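Local structure of Lmo2349 protein (Listeria monocytogenes, 4GVO) at residues A[60-65]-A[75-80]; A[52-57]-A[68-73]. The protein probably binds L-cystine or related amino acids outside the cell and delivers them to an ABC transporter for import. All coordinates share one frame; numbering follows the deposited sequence.

Contact 1. Residues A[60-65]-A[75-80]; sequences NLLVSL and HQMEKS. With HIS (histidine), chain E.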
loop_
_atom_site.group_PDB
_atom_site.type_symbol
_atom_site.label_atom_id
_atom_site.label_comp_id
_atom_site.label_asym_id
_atom_site.label_seq_id
_atom_site.Cartn_x
_atom_site.Cartn_y
_atom_site.Cartn_z
ATOM N N ASN A 60 -11.892 1.999 4.182
ATOM C CA ASN A 60 -12.791 1.150 4.933
ATOM C C ASN A 60 -12.224 -0.210 5.263
ATOM O O ASN A 60 -12.859 -0.957 5.990
ATOM C CB ASN A 60 -14.091 0.913 4.118
ATOM C CG ASN A 60 -15.224 0.387 4.975
ATOM O OD1 ASN A 60 -15.594 1.009 5.968
ATOM N ND2 ASN A 60 -15.789 -0.754 4.567
ATOM N N LEU A 61 -11.029 -0.547 4.758
ATOM C CA LEU A 61 -10.562 -1.921 4.860
ATOM C C LEU A 61 -10.376 -2.376 6.319
ATOM O O LEU A 61 -10.822 -3.453 6.711
ATOM C CB LEU A 61 -9.266 -2.122 4.089
ATOM C CG LEU A 61 -9.412 -2.166 2.585
ATOM C CD1 LEU A 61 -8.017 -2.017 1.953
ATOM C CD2 LEU A 61 -10.082 -3.471 2.140
ATOM N N LEU A 62 -9.717 -1.544 7.134
ATOM C CA LEU A 62 -9.481 -1.953 8.532
ATOM C C LEU A 62 -10.726 -1.729 9.420
ATOM O O LEU A 62 -10.900 -2.416 10.443
ATOM C CB LEU A 62 -8.233 -1.285 9.124
ATOM C CG LEU A 62 -6.937 -1.674 8.442
ATOM C CD1 LEU A 62 -5.764 -0.999 9.148
ATOM C CD2 LEU A 62 -6.823 -3.213 8.441
ATOM N N VAL A 63 -11.636 -0.854 8.996
ATOM C CA VAL A 63 -12.939 -0.734 9.677
ATOM C C VAL A 63 -13.634 -2.080 9.458
ATOM O O VAL A 63 -14.164 -2.670 10.420
ATOM C CB VAL A 63 -13.759 0.463 9.086
ATOM C CG1 VAL A 63 -15.153 0.490 9.685
ATOM C CG2 VAL A 63 -13.017 1.780 9.339
ATOM N N SER A 64 -13.643 -2.589 8.225
ATOM C CA SER A 64 -14.292 -3.858 7.899
ATOM C C SER A 64 -13.644 -5.030 8.626
ATOM O O SER A 64 -14.326 -5.884 9.218
ATOM C CB SER A 64 -14.281 -4.015 6.382
ATOM O OG SER A 64 -14.954 -5.159 5.923
ATOM N N LEU A 65 -12.322 -5.054 8.647
ATOM C CA LEU A 65 -11.595 -6.125 9.323
ATOM C C LEU A 65 -11.897 -6.109 10.818
ATOM O O LEU A 65 -12.168 -7.178 11.414
ATOM C CB LEU A 65 -10.072 -6.037 9.034
ATOM C CG LEU A 65 -9.202 -7.174 9.581
ATOM C CD1 LEU A 65 -9.509 -8.557 8.960
ATOM C CD2 LEU A 65 -7.715 -6.836 9.399
ATOM N N HIS A 75 -3.762 -5.067 0.709
ATOM C CA HIS A 75 -3.681 -3.796 0.044
ATOM C C HIS A 75 -2.354 -3.138 0.330
ATOM O O HIS A 75 -2.307 -2.017 0.828
ATOM C CB HIS A 75 -4.849 -2.881 0.489
ATOM C CG HIS A 75 -5.114 -1.706 -0.434
ATOM N ND1 HIS A 75 -4.222 -0.688 -0.643
ATOM C CD2 HIS A 75 -6.227 -1.413 -1.222
ATOM C CE1 HIS A 75 -4.759 0.184 -1.540
ATOM N NE2 HIS A 75 -5.980 -0.232 -1.864
ATOM N N GLN A 76 -1.268 -3.851 0.076
ATOM C CA GLN A 76 0.075 -3.310 0.341
ATOM C C GLN A 76 0.189 -2.782 1.773
ATOM O O GLN A 76 0.737 -1.689 2.012
ATOM C CB GLN A 76 0.442 -2.266 -0.687
ATOM C CG GLN A 76 0.708 -2.855 -2.070
ATOM C CD GLN A 76 1.998 -3.641 -2.113
ATOM O OE1 GLN A 76 3.054 -3.121 -1.757
ATOM N NE2 GLN A 76 1.908 -4.904 -2.518
ATOM N N MET A 77 -0.334 -3.538 2.746
ATOM C CA MET A 77 -0.415 -3.005 4.111
ATOM C C MET A 77 0.930 -3.098 4.839
ATOM O O MET A 77 1.466 -4.188 5.075
ATOM C CB MET A 77 -1.486 -3.742 4.942
ATOM C CG MET A 77 -2.889 -3.633 4.332
ATOM S SD MET A 77 -3.502 -1.961 4.131
ATOM C CE MET A 77 -4.036 -1.609 5.807
ATOM N N GLU A 78 1.423 -1.918 5.225
ATOM C CA GLU A 78 2.636 -1.773 5.994
ATOM C C GLU A 78 2.449 -2.171 7.428
ATOM O O GLU A 78 1.473 -1.778 8.074
ATOM C CB GLU A 78 3.075 -0.312 5.916
ATOM C CG GLU A 78 3.581 0.117 4.542
ATOM C CD GLU A 78 3.595 1.652 4.416
ATOM O OE1 GLU A 78 4.395 2.298 5.139
ATOM O OE2 GLU A 78 2.801 2.217 3.642
ATOM N N LYS A 79 3.417 -2.904 7.985
ATOM C CA LYS A 79 3.389 -3.212 9.389
ATOM C C LYS A 79 3.739 -1.978 10.204
ATOM O O LYS A 79 4.707 -1.306 9.921
ATOM C CB LYS A 79 4.312 -4.364 9.728
ATOM C CG LYS A 79 4.208 -4.776 11.192
ATOM C CD LYS A 79 5.331 -5.681 11.632
ATOM C CE LYS A 79 5.207 -7.045 11.031
ATOM N NZ LYS A 79 6.449 -7.794 11.349
ATOM N N SER A 80 2.931 -1.670 11.185
ATOM C CA SER A 80 3.195 -0.597 12.156
ATOM C C SER A 80 2.818 -1.098 13.530
ATOM O O SER A 80 1.950 -1.951 13.677
ATOM C CB SER A 80 2.381 0.645 11.850
ATOM O OG SER A 80 0.986 0.438 12.028
HETATM N N HIS E . 0.940 0.943 2.107
HETATM C CA HIS E . -0.272 1.657 2.613
HETATM C C HIS E . -0.524 1.424 4.065
HETATM O O HIS E . 0.111 0.529 4.642
HETATM C CB HIS E . -1.495 1.244 1.813
HETATM C CG HIS E . -1.668 2.060 0.568
HETATM N ND1 HIS E . -0.755 2.037 -0.414
HETATM C CD2 HIS E . -2.650 3.003 0.181
HETATM C CE1 HIS E . -1.137 2.908 -1.383
HETATM N NE2 HIS E . -2.302 3.463 -1.016
HETATM O OXT HIS E . -1.352 2.142 4.671
#

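Contact 2. Residues A[52-57]-A[68-73]; sequences KFKTMD and GKVDIV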
loop_
_atom_site.group_PDB
_atom_site.type_symbol
_atom_site.label_atom_id
_atom_site.label_comp_id
_atom_site.label_asym_id
_atom_site.label_seq_id
_atom_site.Cartn_x
_atom_site.Cartn_y
_atom_site.Cartn_z
ATOM N N LYS A 52 -12.277 -15.495 -1.532
ATOM C CA LYS A 52 -13.062 -14.620 -2.350
ATOM C C LYS A 52 -12.803 -13.177 -1.946
ATOM O O LYS A 52 -12.441 -12.922 -0.821
ATOM C CB LYS A 52 -14.520 -14.922 -2.204
ATOM C CG LYS A 52 -15.070 -14.711 -0.856
ATOM C CD LYS A 52 -16.543 -15.100 -0.796
ATOM C CE LYS A 52 -17.424 -14.227 -1.684
ATOM N NZ LYS A 52 -18.853 -14.592 -1.547
ATOM N N PHE A 53 -13.030 -12.248 -2.865
ATOM C CA PHE A 53 -12.749 -10.861 -2.600
ATOM C C PHE A 53 -14.017 -10.074 -2.272
ATOM O O PHE A 53 -15.108 -10.352 -2.771
ATOM C CB PHE A 53 -12.035 -10.230 -3.806
ATOM C CG PHE A 53 -10.694 -10.835 -4.086
ATOM C CD1 PHE A 53 -9.569 -10.457 -3.358
ATOM C CD2 PHE A 53 -10.559 -11.838 -5.038
ATOM C CE1 PHE A 53 -8.349 -11.021 -3.633
ATOM C CE2 PHE A 53 -9.336 -12.426 -5.281
ATOM C CZ PHE A 53 -8.231 -12.005 -4.579
ATOM N N LYS A 54 -13.797 -9.041 -1.457
ATOM C CA LYS A 54 -14.776 -8.010 -1.163
ATOM C C LYS A 54 -14.067 -6.675 -1.361
ATOM O O LYS A 54 -13.170 -6.323 -0.599
ATOM C CB LYS A 54 -15.316 -8.130 0.263
ATOM C CG LYS A 54 -16.422 -7.136 0.582
ATOM C CD LYS A 54 -16.826 -7.128 2.051
ATOM C CE LYS A 54 -17.671 -8.309 2.472
ATOM N NZ LYS A 54 -19.108 -8.177 2.069
ATOM N N THR A 55 -14.444 -5.957 -2.429
ATOM C CA THR A 55 -13.807 -4.698 -2.758
ATOM C C THR A 55 -14.503 -3.551 -2.054
ATOM O O THR A 55 -15.697 -3.579 -1.825
ATOM C CB THR A 55 -13.748 -4.470 -4.266
ATOM O OG1 THR A 55 -15.074 -4.472 -4.799
ATOM C CG2 THR A 55 -12.899 -5.544 -4.925
ATOM N N MET A 56 -13.699 -2.568 -1.685
ATOM C CA MET A 56 -14.171 -1.404 -0.922
ATOM C C MET A 56 -13.167 -0.288 -1.073
ATOM O O MET A 56 -12.063 -0.498 -1.590
ATOM C CB MET A 56 -14.476 -1.753 0.550
ATOM C CG MET A 56 -13.250 -2.166 1.297
ATOM S SD MET A 56 -13.653 -2.832 2.894
ATOM C CE MET A 56 -14.412 -4.413 2.441
ATOM N N ASP A 57 -13.537 0.890 -0.614
ATOM C CA ASP A 57 -12.567 1.983 -0.487
ATOM C C ASP A 57 -11.432 1.526 0.447
ATOM O O ASP A 57 -11.690 0.892 1.492
ATOM C CB ASP A 57 -13.207 3.217 0.118
ATOM C CG ASP A 57 -14.178 3.933 -0.837
ATOM O OD1 ASP A 57 -13.926 3.971 -2.071
ATOM O OD2 ASP A 57 -15.183 4.484 -0.329
ATOM N N GLY A 68 -15.170 -7.615 11.600
ATOM C CA GLY A 68 -15.285 -9.004 11.195
ATOM C C GLY A 68 -15.970 -9.233 9.883
ATOM O O GLY A 68 -16.402 -10.379 9.581
ATOM N N LYS A 69 -16.044 -8.182 9.070
ATOM C CA LYS A 69 -16.760 -8.292 7.795
ATOM C C LYS A 69 -15.882 -8.773 6.617
ATOM O O LYS A 69 -16.384 -9.073 5.530
ATOM C CB LYS A 69 -17.495 -6.980 7.497
ATOM C CG LYS A 69 -18.656 -6.720 8.479
ATOM C CD LYS A 69 -19.184 -5.297 8.352
ATOM C CE LYS A 69 -20.259 -4.992 9.396
ATOM N NZ LYS A 69 -20.451 -3.525 9.582
ATOM N N VAL A 70 -14.570 -8.770 6.848
ATOM C CA VAL A 70 -13.613 -9.503 6.036
ATOM C C VAL A 70 -12.705 -10.309 7.001
ATOM O O VAL A 70 -12.610 -9.989 8.185
ATOM C CB VAL A 70 -12.779 -8.599 5.124
ATOM C CG1 VAL A 70 -13.673 -7.871 4.070
ATOM C CG2 VAL A 70 -11.921 -7.635 5.931
ATOM N N ASP A 71 -12.053 -11.345 6.482
ATOM C CA ASP A 71 -11.124 -12.157 7.226
ATOM C C ASP A 71 -9.664 -11.773 7.080
ATOM O O ASP A 71 -8.853 -12.006 7.986
ATOM C CB ASP A 71 -11.302 -13.632 6.847
ATOM C CG ASP A 71 -12.745 -14.117 7.003
ATOM O OD1 ASP A 71 -13.344 -13.889 8.085
ATOM O OD2 ASP A 71 -13.310 -14.716 6.040
ATOM N N ILE A 72 -9.325 -11.189 5.947
ATOM C CA ILE A 72 -7.965 -10.781 5.609
ATOM C C ILE A 72 -8.057 -9.512 4.838
ATOM O O ILE A 72 -9.023 -9.348 4.073
ATOM C CB ILE A 72 -7.277 -11.802 4.668
ATOM C CG1 ILE A 72 -7.167 -13.159 5.343
ATOM C CG2 ILE A 72 -5.899 -11.304 4.221
ATOM C CD1 ILE A 72 -6.441 -14.227 4.515
ATOM N N VAL A 73 -7.056 -8.649 4.996
ATOM C CA VAL A 73 -6.926 -7.458 4.119
ATOM C C VAL A 73 -5.632 -7.603 3.333
ATOM O O VAL A 73 -4.574 -7.928 3.922
ATOM C CB VAL A 73 -6.950 -6.163 4.945
ATOM C CG1 VAL A 73 -6.520 -4.954 4.110
ATOM C CG2 VAL A 73 -8.350 -5.942 5.522
#

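Contact 1. Residues A[60-65]-A[75-80]
The amino N of the bound histidine sits between two oxygens of residues 75-80: the backbone Q76 O at 2.6 Å and the carboxylate E78 OE2 at 2.7 Å from that N. At the other end of the ligand backbone, E78 N donates to the histidine O (2.8 Å) in a nearly straight bond of 174°. The negative E78 carboxylate would probably stabilise a protonated amino group. E78 OE1 is tied to N128, while R83 and N128 N bond the ligand from beyond these residues.

Behind this polar line, helix 61-65 supplies two leucines. L61 crosses H75 at about a right angle, its CD1 3.6 Å from H75 CB and 3.7 Å from H75 CD2. With CG anti to the backbone N (chi1 -162°), the H75 ring touches that methyl on its CB and CD2 side and reaches the ligand with CE1, which is 3.9 Å from CD2 of the bound histidine. F58 meets the same ring. Further along, L62 and M77 come tip to tip, with L62 CD1 3.8 Å from M77 CE; the thioether chain bends at both chi2 and chi3 to get there. A hydrophobic second shell thus backs the amino-acid pocket of a family 3 extracellular solute-binding protein, a site that s-oxy cysteine also occupies.

Contact 2. Residues A[52-57]-A[68-73]
V70 is the residue on which both partners from 52-57 converge, through a single methyl, CG1. K54 CD lies 3.8 Å from V70 CG1 and M56 CE 3.9 Å from that same V70 CG1, so the valine branch is contacted by two side chains coming from alternate positions of the segment. The setting is a beta-alpha-beta crossover: strand 49-55 leads through helix 61-66 to strand 72-73, and strand 9-15 lies between the two strands, parallel to both, in the order known from type II periplasmic binding proteins.

The approaches differ. M56 and V70 meet tip to tip, the methionine chain turning at chi3 (71°) to present its CE. K54 instead crosses the valine obliquely with its aliphatic part. In the modelled conformer described here, K54 CG is anti to the backbone N (chi1 -176°) and the chain bends at chi3 and chi4, which carries K54 CE to 3.4 Å from the backbone K69 O; K54 has a second conformer, so both of its approaches hold for the one described. K54 is exposed to solvent, whereas V70 is buried.

One shell out, helix 61-66 closes over the apolar part: L61 and S64 touch M56, and S64 also packs on K69 and V70. The helix ends in a Schellman motif at G68, whose positive phi (75°) turns the chain toward K69 and V70. Backbone bonds from K54 to V13 and T15, and from M56 to T15, fix the first segment against strand 9-15. Besides the parallel pairing of strand 72-73 with strand 9-15, a side chain ties the second segment to it: D71 OD2 accepts from T12 N.

Overall arrangement
The four segments alternate along the chain, 52-57, 60-65, 68-73 and 75-80, so the two contacts interlock, with centres 10 Å apart. Helix 61-66 joins them: it belongs to contact 1, yet touches both halves of contact 2. S64 O probably accepts a hydrogen bond from K69 N (2.9 Å), and L61 CD2 packs 3.5 Å from M56 CG. Contact 2 lies farther out, its centre about 15 Å from the chain centre against 9 Å for contact 1, and the nearest atoms of the M56 side chain and the bound histidine are about 12 Å apart. The crossover, packed in contact 2, leads directly into the ligand-binding loop of contact 1.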